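PDB 4MAD: beta-galactosidase from Bacillus circulans, which probably hydrolyses terminal non-reducing beta-D-galactose residues from beta-D-galactosides, as a member of glycoside hydrolase family 35. Local coordinates for residues D202-S207 and E228-Q233. Numbering follows the deposited sequence.
Sequences DGPEPS and ESAFAQ
The CG-CD edge of the Pro206 ring meets one face of the Gln233 side-chain amide, above and somewhat beyond its nitrogen end. Pro206 CD is 3.5 Å from Gln233 NE2, and the two side chains cross at about a right angle. The carbonyl oxygen of Pro204 lies on this same side of the amide plane. The other ring, that of Pro204, meets the helix edge-on through CB and CG: Pro204 CG lies 3.9 Å from Ala230 CB, and Pro204 CB is 3.8 Å from Ala230 O, so that both the methyl and the backbone carbonyl of Ala230 take part.

The methylenes of Gln233 lie against the carbonyl oxygen of Pro204. Gln233 CG passes 3.6 Å from Pro204 O, a van der Waals approach. A first torsion of -98°, turned well past the staggered value near -60°, and a bend at chi2 (-67°) turn the chain so that its amide ends beside Pro206. The contact across the segments is therefore made by packing, with the methylenes of Gln233 on the Pro204 carbonyl and its amide on Pro206.

That backbone is sharply folded. Pro204 is the centre of an inverse gamma turn closed by Glu205 N to Gly203 O at 2.9 Å, and Glu205 then takes the N-cap position of helix 206-212. Just upstream, Asp202 ends its strand with OD1 hydrogen-bonded to Gly173 N.

In the eight-stranded parallel beta/alpha barrel, 202-207 leads out of the C-terminal end of the fifth strand, while helix 227-237 follows the sixth. The contact joins that loop to this neighbouring helix. The Pro204 side chain is about 7 Å from that of Glu171, the predicted proton donor, which places the packing close to the probable active site of this GH35 TIM barrel.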
# COMPACT_ATOMS: atom_id res chain seq x y z
N ASP A 202 6.91 0.77 18.98
CA ASP A 202 8.24 0.86 18.46
C ASP A 202 8.92 -0.51 18.46
O ASP A 202 8.46 -1.40 19.07
CB ASP A 202 9.08 1.80 19.26
CG ASP A 202 8.75 3.23 19.01
OD1 ASP A 202 9.16 3.77 18.01
OD2 ASP A 202 8.08 3.79 19.85
N GLY A 203 10.03 -0.62 17.74
CA GLY A 203 10.89 -1.77 17.86
C GLY A 203 11.59 -1.78 19.21
O GLY A 203 11.81 -0.79 19.77
N PRO A 204 11.92 -2.95 19.70
CA PRO A 204 12.42 -3.11 21.06
C PRO A 204 13.91 -2.87 21.16
O PRO A 204 14.61 -3.77 21.45
CB PRO A 204 12.17 -4.60 21.34
CG PRO A 204 12.15 -5.23 20.08
CD PRO A 204 11.68 -4.23 19.06
N GLU A 205 14.34 -1.66 20.89
CA GLU A 205 15.76 -1.34 20.84
C GLU A 205 15.87 -0.01 21.52
O GLU A 205 15.01 0.79 21.40
CB GLU A 205 16.25 -1.26 19.39
CG GLU A 205 16.05 -2.53 18.69
CD GLU A 205 16.31 -2.52 17.20
OE1 GLU A 205 17.19 -1.82 16.75
OE2 GLU A 205 15.62 -3.30 16.50
N PRO A 206 16.98 0.22 22.18
CA PRO A 206 17.08 1.43 22.95
C PRO A 206 16.89 2.69 22.11
O PRO A 206 16.21 3.57 22.51
CB PRO A 206 18.50 1.35 23.51
CG PRO A 206 18.75 0.00 23.64
CD PRO A 206 18.03 -0.72 22.56
N SER A 207 17.48 2.74 20.93
CA SER A 207 17.33 3.93 20.12
C SER A 207 15.86 4.15 19.80
O SER A 207 15.39 5.22 19.81
CB SER A 207 18.12 3.83 18.83
OG SER A 207 17.58 2.88 17.99
N GLU A 228 10.66 -12.85 24.60
CA GLU A 228 11.23 -12.66 25.91
C GLU A 228 12.23 -11.51 25.90
O GLU A 228 12.25 -10.67 26.73
CB GLU A 228 11.96 -13.92 26.33
CG GLU A 228 12.66 -13.74 27.63
CD GLU A 228 13.39 -14.99 28.15
OE1 GLU A 228 13.24 -16.11 27.62
OE2 GLU A 228 14.10 -14.86 29.16
N SER A 229 13.09 -11.50 24.92
CA SER A 229 14.04 -10.44 24.78
C SER A 229 13.37 -9.10 24.53
O SER A 229 13.75 -8.08 25.06
CB SER A 229 14.96 -10.78 23.63
OG SER A 229 15.54 -9.66 23.17
N ALA A 230 12.38 -9.12 23.68
CA ALA A 230 11.68 -7.92 23.31
C ALA A 230 10.96 -7.29 24.48
O ALA A 230 11.07 -6.10 24.71
CB ALA A 230 10.75 -8.17 22.21
N PHE A 231 10.23 -8.10 25.21
CA PHE A 231 9.56 -7.61 26.41
C PHE A 231 10.53 -7.14 27.50
O PHE A 231 10.27 -6.21 28.21
CB PHE A 231 8.56 -8.61 26.92
CG PHE A 231 7.34 -8.74 26.07
CD1 PHE A 231 6.78 -7.68 25.39
CD2 PHE A 231 6.72 -9.95 25.98
CE1 PHE A 231 5.63 -7.86 24.68
CE2 PHE A 231 5.60 -10.10 25.28
CZ PHE A 231 5.04 -9.07 24.62
N ALA A 232 11.67 -7.80 27.59
CA ALA A 232 12.67 -7.40 28.54
C ALA A 232 13.20 -6.01 28.25
O ALA A 232 13.35 -5.25 29.13
CB ALA A 232 13.75 -8.36 28.56
N GLN A 233 13.46 -5.72 26.99
CA GLN A 233 13.89 -4.40 26.59
C GLN A 233 12.86 -3.37 26.90
O GLN A 233 13.17 -2.38 27.44
CB GLN A 233 14.17 -4.34 25.10
CG GLN A 233 15.55 -4.48 24.80
CD GLN A 233 16.38 -3.32 25.29
OE1 GLN A 233 15.95 -2.49 26.04
NE2 GLN A 233 17.52 -3.27 24.86